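Antigen 43 (Escherichia coli, PDB 4KH3) mediates self-association of Escherichia coli cells, its surface-exposed autotransporter passenger clumping bacteria in a Velcro-like manner, and is probably linked to biofilm formation. Local coordinates at residues R351-A356 with A366-K371; S374-A379 with L392-G397; G380-D385 with T399-T404. All coordinates share one frame; numbering follows the deposited sequence.

Contact 1: residues R351-A356 with A366-K371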
# COMPACT_ATOMS: atom_id res chain seq x y z
N ARG A 351 -20.61 7.63 18.08
CA ARG A 351 -19.91 8.73 17.41
C ARG A 351 -18.92 9.43 18.33
O ARG A 351 -18.86 9.15 19.53
CB ARG A 351 -20.91 9.76 16.86
CG ARG A 351 -21.83 9.22 15.77
CD ARG A 351 -23.30 9.51 16.09
NE ARG A 351 -23.50 10.90 16.51
CZ ARG A 351 -24.40 11.72 15.97
NH1 ARG A 351 -25.20 11.31 14.99
NH2 ARG A 351 -24.49 12.96 16.42
N SER A 352 -18.15 10.35 17.75
CA SER A 352 -17.16 11.12 18.50
C SER A 352 -17.81 11.91 19.62
O SER A 352 -17.26 12.03 20.73
CB SER A 352 -16.40 12.06 17.57
OG SER A 352 -16.73 11.83 16.21
N ASP A 353 -19.01 12.43 19.34
CA ASP A 353 -19.74 13.24 20.32
C ASP A 353 -20.35 12.43 21.46
O ASP A 353 -20.89 12.99 22.40
CB ASP A 353 -20.81 14.11 19.63
CG ASP A 353 -21.78 13.30 18.77
OD1 ASP A 353 -21.91 12.07 18.98
OD2 ASP A 353 -22.43 13.90 17.90
N GLY A 354 -20.26 11.10 21.36
CA GLY A 354 -20.73 10.22 22.42
C GLY A 354 -22.10 9.61 22.16
O GLY A 354 -22.53 8.72 22.89
N LYS A 355 -22.78 10.08 21.11
CA LYS A 355 -24.12 9.60 20.79
C LYS A 355 -24.08 8.24 20.10
O LYS A 355 -23.16 7.95 19.34
CB LYS A 355 -24.84 10.60 19.89
CG LYS A 355 -25.08 11.96 20.53
CD LYS A 355 -25.71 12.94 19.54
CE LYS A 355 -25.93 14.32 20.15
NZ LYS A 355 -26.71 15.21 19.24
N ALA A 356 -25.09 7.42 20.36
CA ALA A 356 -25.13 6.07 19.82
C ALA A 356 -25.67 6.13 18.42
O ALA A 356 -26.48 6.99 18.09
CB ALA A 356 -26.02 5.16 20.69
N ALA A 366 -29.30 7.74 13.55
CA ALA A 366 -28.34 8.67 14.13
C ALA A 366 -26.93 8.54 13.54
O ALA A 366 -25.94 8.79 14.22
CB ALA A 366 -28.34 8.55 15.65
N LEU A 367 -26.85 8.15 12.28
CA LEU A 367 -25.59 8.16 11.54
C LEU A 367 -24.99 9.56 11.50
O LEU A 367 -25.67 10.53 11.20
CB LEU A 367 -25.82 7.70 10.11
CG LEU A 367 -26.10 6.22 9.97
CD1 LEU A 367 -26.18 5.90 8.51
CD2 LEU A 367 -25.02 5.42 10.64
N MET A 368 -23.70 9.65 11.83
CA MET A 368 -22.98 10.90 11.68
C MET A 368 -21.94 10.70 10.60
O MET A 368 -21.04 9.89 10.76
CB MET A 368 -22.32 11.31 13.00
CG MET A 368 -21.26 12.40 12.84
SD MET A 368 -21.93 13.97 12.25
CE MET A 368 -22.60 14.63 13.78
N LEU A 369 -22.09 11.41 9.49
CA LEU A 369 -21.17 11.24 8.38
C LEU A 369 -20.29 12.48 8.15
O LEU A 369 -20.71 13.42 7.47
CB LEU A 369 -21.95 10.87 7.11
CG LEU A 369 -22.87 9.65 7.19
CD1 LEU A 369 -23.82 9.62 6.00
CD2 LEU A 369 -22.08 8.36 7.24
N GLU A 370 -19.09 12.48 8.72
CA GLU A 370 -18.11 13.54 8.49
C GLU A 370 -17.44 13.39 7.12
O GLU A 370 -17.68 12.42 6.38
CB GLU A 370 -17.02 13.53 9.56
CG GLU A 370 -17.51 13.35 10.99
CD GLU A 370 -17.99 14.64 11.62
OE1 GLU A 370 -17.93 15.69 10.95
OE2 GLU A 370 -18.43 14.60 12.78
N LYS A 371 -16.61 14.37 6.77
CA LYS A 371 -15.90 14.35 5.50
C LYS A 371 -15.13 13.04 5.34
O LYS A 371 -14.39 12.62 6.24
CB LYS A 371 -14.96 15.56 5.39
CG LYS A 371 -14.26 15.66 4.04
CD LYS A 371 -13.74 17.07 3.78
CE LYS A 371 -13.23 17.25 2.35
NZ LYS A 371 -12.89 18.67 2.04

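Contact 2: residues S374-A379 with L392-G397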
# COMPACT_ATOMS: atom_id res chain seq x y z
N SER A 374 -19.20 7.74 4.04
CA SER A 374 -20.31 7.63 3.11
C SER A 374 -21.28 6.50 3.48
O SER A 374 -20.86 5.44 3.93
CB SER A 374 -19.82 7.48 1.67
OG SER A 374 -19.26 6.20 1.44
N PHE A 375 -22.57 6.76 3.30
CA PHE A 375 -23.61 5.79 3.59
C PHE A 375 -24.47 5.62 2.36
O PHE A 375 -24.72 6.59 1.63
CB PHE A 375 -24.47 6.27 4.76
CG PHE A 375 -25.62 5.36 5.10
CD1 PHE A 375 -25.41 4.18 5.80
CD2 PHE A 375 -26.91 5.69 4.74
CE1 PHE A 375 -26.48 3.36 6.13
CE2 PHE A 375 -27.98 4.87 5.06
CZ PHE A 375 -27.76 3.70 5.76
N THR A 376 -24.89 4.39 2.09
CA THR A 376 -25.76 4.14 0.96
C THR A 376 -27.08 3.58 1.49
O THR A 376 -27.10 2.58 2.20
CB THR A 376 -25.12 3.17 -0.05
OG1 THR A 376 -23.81 3.64 -0.38
CG2 THR A 376 -25.96 3.08 -1.32
N LEU A 377 -28.17 4.26 1.18
CA LEU A 377 -29.49 3.81 1.61
C LEU A 377 -30.12 3.01 0.49
O LEU A 377 -30.42 3.55 -0.57
CB LEU A 377 -30.37 5.00 1.94
CG LEU A 377 -31.79 4.64 2.36
CD1 LEU A 377 -31.75 3.89 3.67
CD2 LEU A 377 -32.64 5.90 2.47
N ASN A 378 -30.31 1.72 0.73
CA ASN A 378 -30.92 0.84 -0.27
C ASN A 378 -32.44 1.01 -0.39
O ASN A 378 -33.10 1.51 0.53
CB ASN A 378 -30.58 -0.63 0.03
CG ASN A 378 -29.09 -0.89 0.00
OD1 ASN A 378 -28.35 -0.27 -0.77
ND2 ASN A 378 -28.63 -1.80 0.86
N ALA A 379 -32.97 0.61 -1.54
CA ALA A 379 -34.42 0.60 -1.76
C ALA A 379 -35.13 -0.14 -0.63
O ALA A 379 -34.68 -1.20 -0.19
CB ALA A 379 -34.74 -0.05 -3.11
N LEU A 392 -20.90 12.06 2.47
CA LEU A 392 -21.74 11.70 1.34
C LEU A 392 -22.83 10.73 1.78
O LEU A 392 -22.59 9.80 2.54
CB LEU A 392 -20.89 11.07 0.23
CG LEU A 392 -21.64 10.46 -0.96
CD1 LEU A 392 -22.44 11.52 -1.70
CD2 LEU A 392 -20.66 9.75 -1.90
N PHE A 393 -24.05 10.97 1.31
CA PHE A 393 -25.17 10.08 1.54
C PHE A 393 -25.77 9.81 0.19
O PHE A 393 -26.13 10.74 -0.53
CB PHE A 393 -26.20 10.76 2.44
CG PHE A 393 -27.30 9.85 2.92
CD1 PHE A 393 -28.17 9.25 2.02
CD2 PHE A 393 -27.49 9.64 4.27
CE1 PHE A 393 -29.20 8.44 2.46
CE2 PHE A 393 -28.51 8.83 4.72
CZ PHE A 393 -29.37 8.23 3.81
N THR A 394 -25.85 8.53 -0.17
CA THR A 394 -26.44 8.12 -1.43
C THR A 394 -27.68 7.29 -1.13
O THR A 394 -27.67 6.44 -0.23
CB THR A 394 -25.45 7.28 -2.26
OG1 THR A 394 -24.24 8.01 -2.45
CG2 THR A 394 -26.05 6.92 -3.62
N ALA A 395 -28.75 7.55 -1.86
CA ALA A 395 -29.99 6.80 -1.67
C ALA A 395 -30.47 6.25 -3.01
O ALA A 395 -30.68 7.00 -3.96
CB ALA A 395 -31.04 7.68 -1.03
N ARG A 396 -30.64 4.93 -3.08
CA ARG A 396 -31.14 4.28 -4.28
C ARG A 396 -32.66 4.16 -4.21
O ARG A 396 -33.31 3.70 -5.14
CB ARG A 396 -30.48 2.91 -4.45
CG ARG A 396 -28.96 2.97 -4.36
CD ARG A 396 -28.30 1.92 -5.24
NE ARG A 396 -28.61 0.57 -4.79
CZ ARG A 396 -27.73 -0.25 -4.22
NH1 ARG A 396 -26.47 0.15 -4.04
NH2 ARG A 396 -28.10 -1.46 -3.84
N GLY A 397 -33.20 4.59 -3.07
CA GLY A 397 -34.63 4.64 -2.85
C GLY A 397 -34.84 4.91 -1.37
O GLY A 397 -34.12 5.70 -0.77
O HOH W 1 -22.55 6.86 -0.38
O HOH W 2 -31.39 -0.89 -3.57

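Contact 3: residues G380-D385 with T399-T404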
# COMPACT_ATOMS: atom_id res chain seq x y z
N GLY A 380 -36.22 0.44 -0.15
CA GLY A 380 -37.02 -0.21 0.88
C GLY A 380 -36.56 0.08 2.29
O GLY A 380 -37.24 -0.28 3.26
N ASP A 381 -35.41 0.72 2.43
CA ASP A 381 -34.88 1.00 3.77
C ASP A 381 -35.18 2.40 4.31
O ASP A 381 -35.74 3.25 3.62
CB ASP A 381 -33.39 0.66 3.83
CG ASP A 381 -33.13 -0.83 3.65
OD1 ASP A 381 -34.01 -1.63 4.04
OD2 ASP A 381 -32.06 -1.20 3.13
N THR A 382 -34.83 2.63 5.57
CA THR A 382 -35.10 3.89 6.23
C THR A 382 -33.88 4.39 7.00
O THR A 382 -33.27 3.65 7.76
CB THR A 382 -36.31 3.75 7.18
OG1 THR A 382 -37.50 3.56 6.41
CG2 THR A 382 -36.46 4.97 8.09
N ALA A 383 -33.53 5.66 6.81
CA ALA A 383 -32.49 6.29 7.60
C ALA A 383 -33.10 7.41 8.42
O ALA A 383 -33.71 8.33 7.87
CB ALA A 383 -31.38 6.81 6.70
N THR A 384 -32.91 7.35 9.73
CA THR A 384 -33.57 8.26 10.65
C THR A 384 -32.57 9.10 11.41
O THR A 384 -31.62 8.57 11.99
CB THR A 384 -34.41 7.46 11.69
OG1 THR A 384 -35.39 6.68 10.99
CG2 THR A 384 -35.11 8.40 12.67
N ASP A 385 -32.79 10.41 11.41
CA ASP A 385 -31.95 11.35 12.16
C ASP A 385 -30.49 11.36 11.71
O ASP A 385 -29.59 11.61 12.52
CB ASP A 385 -32.05 11.08 13.67
CG ASP A 385 -33.40 11.48 14.24
OD1 ASP A 385 -33.98 12.47 13.76
OD2 ASP A 385 -33.89 10.81 15.17
N THR A 399 -36.42 5.77 2.53
CA THR A 399 -37.06 6.87 3.24
C THR A 399 -36.11 7.56 4.18
O THR A 399 -35.38 6.90 4.93
CB THR A 399 -38.26 6.37 4.08
OG1 THR A 399 -39.25 5.77 3.22
CG2 THR A 399 -38.89 7.51 4.87
N LEU A 400 -36.12 8.89 4.16
CA LEU A 400 -35.43 9.69 5.15
C LEU A 400 -36.44 10.05 6.21
O LEU A 400 -37.57 10.42 5.89
CB LEU A 400 -34.87 10.97 4.50
CG LEU A 400 -33.91 10.70 3.36
CD1 LEU A 400 -33.54 11.99 2.63
CD2 LEU A 400 -32.67 9.97 3.88
N ALA A 401 -36.05 9.95 7.48
CA ALA A 401 -36.99 10.17 8.57
C ALA A 401 -36.34 10.90 9.73
O ALA A 401 -35.11 11.03 9.78
CB ALA A 401 -37.58 8.86 9.02
N GLY A 402 -37.16 11.39 10.66
CA GLY A 402 -36.66 12.23 11.73
C GLY A 402 -36.11 13.53 11.16
O GLY A 402 -36.70 14.13 10.26
N THR A 403 -34.97 13.96 11.67
CA THR A 403 -34.34 15.17 11.16
C THR A 403 -33.08 14.81 10.39
O THR A 403 -32.06 14.44 10.97
CB THR A 403 -34.01 16.14 12.30
OG1 THR A 403 -35.20 16.48 13.02
CG2 THR A 403 -33.40 17.41 11.74
N THR A 404 -33.16 14.90 9.06
CA THR A 404 -32.02 14.69 8.18
C THR A 404 -31.27 16.01 7.97
O THR A 404 -31.80 16.95 7.37
CB THR A 404 -32.47 14.12 6.83
OG1 THR A 404 -33.12 12.86 7.04
CG2 THR A 404 -31.28 13.93 5.91
O HOH W 3 -38.44 2.73 2.16
O HOH W 4 -32.09 10.66 8.29
O HOH W 5 -35.76 13.87 14.90

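Contact 1: residues R351-A356 with A366-K371
Arg351 reaches from the turn of a beta-hairpin, the antiparallel pair of strands 346-350 and 356-360, to Ala366 and Met368 on the strand that follows. CB already points toward 366-371, and CG lies anti to the carbonyl carbon (chi1 -65°), which brings Arg351 CG to 3.5 Å from Met368 CB. Bends at chi2 and chi3 set Arg351 CD, 3.3 Å from Ala366 O, and NE; beyond them the guanidinium has Met368 CB over one face, toward the rim. The two side chains cross at about a right angle. Arg351 NH1 donates to Ala366 O at 2.7 Å, approaching from above the carbonyl plane and with an N-H...O angle of 149°. On another edge, Asp353 meets the arginine side-on in a salt bridge: NE bonds to OD1 and NH2 bonds to OD2, each through the syn lone pair and close to the guanidinium plane. Three hydrogen bonds thus fix the rotation of the guanidinium, while Phe357 of strand 356-360 also touches Arg351. The type I turn from Arg351 to Gly354 is followed by an overlapping Asx turn, in which Asp353 OD1 also accepts a hydrogen bond from Lys355 N. At the tip, Arg351 NH2 rests 3.7 Å from Met368 CE.

Contact 2: residues S374-A379 with L392-G397
Phe375 and Phe393 lie side by side on successive rungs of a parallel beta-helix, on the face of the paired strands 374-377 and 392-395 that also carries Leu377 and Ala395. Both rings leave their strands with CG anti to the backbone N and point the same way, yet they are not coplanar. Their planes stand 60° apart and their centroids 5.2 Å, an offset edge-to-face pair in which the edge of Phe375 is turned to the face of Phe393. CD2 of Phe375 does the touching, 3.5 Å from Phe393 CE2 and displaced toward the ring's rim. Leu377 CB approaches the same ring at CE1, and Leu369, Val388 and Leu412 add to this buried core. Four backbone hydrogen bonds set the in-register pairing, the shortest being Leu377 N to Thr394 O at 2.6 Å. Ser374, Thr376, Leu392 and Thr394 occupy the other face, where one water bridges Phe375 O and Thr394 OG1. Beyond the strands, Asn378 and Arg396 run side by side, amide and guanidinium planes 32° apart. Asn378 OD1 lies over the guanidinium face, 3.3 Å from Arg396 NH2, at an angle too poor for a hydrogen bond.

Contact 3: residues G380-D385 with T399-T404
A parallel strand pairing near the protein surface joins Thr382 to Thr399, Ala383 to Leu400 and Thr384 to Ala401, one rung of the solenoid to the next. Four backbone hydrogen bonds run in alternating directions, from Thr399 N to Asp381 O at one end to Asp385 N to Ala401 O (2.9 Å) at the other. Thr382 and Thr399 lie side by side and point the same way; the OG1 of Thr382 is 3.7 Å from Thr399 CB, and Thr384 OG1 meets Ala401 CB likewise. On the opposite face, Ala383 CB and Leu400 CD2 pack at 4.4 Å, both against Phe393. The pairing changes where the chain bends. In Asp385, with positive phi, chi1 of -71° sets CG anti to the carbonyl carbon, beside the backbone N; from there Asp385 OD1 accepts a hydrogen bond from Thr403 N at 2.8 Å, nearly straight at 172°. A side-chain oxygen thus takes a backbone N-H past the extra residue, Gly402, whose CA is 3.4 Å from Asp385 OD1 and whose N is bound by Asp422. A water held by Thr404 OG1 bonds weakly to Ala383 O. Parallel strands paired from rung to rung, with turns between them, are characteristic of the right-handed parallel beta-helix, consistent with this passenger's pectate-lyase-like clan.

Contacts 2 and 3 join the same two turns of the beta-helix and interleave along the chain, their centres about 11 Å apart; contact 1 comes earlier, where antiparallel hairpin strands interrupt the parallel stacking. Contacts 1 and 2 are both partly buried, contact 2 being the most apolar, with its aromatic pair facing the core; it meets contact 3 where Phe393 CZ packs 3.7 Å from Leu400 CD2. Contact 3 lies nearer the surface and relies on backbone bonds, threonines and a carboxylate. Contact 1 depends on a single arginine, held by a salt bridge within its own loop, that bonds across to a backbone carbonyl, instead of on strand pairing. Its strand 363-370 neighbours strand 382-389 of contact 3, while Leu367 and Leu369 reach inward to Phe375.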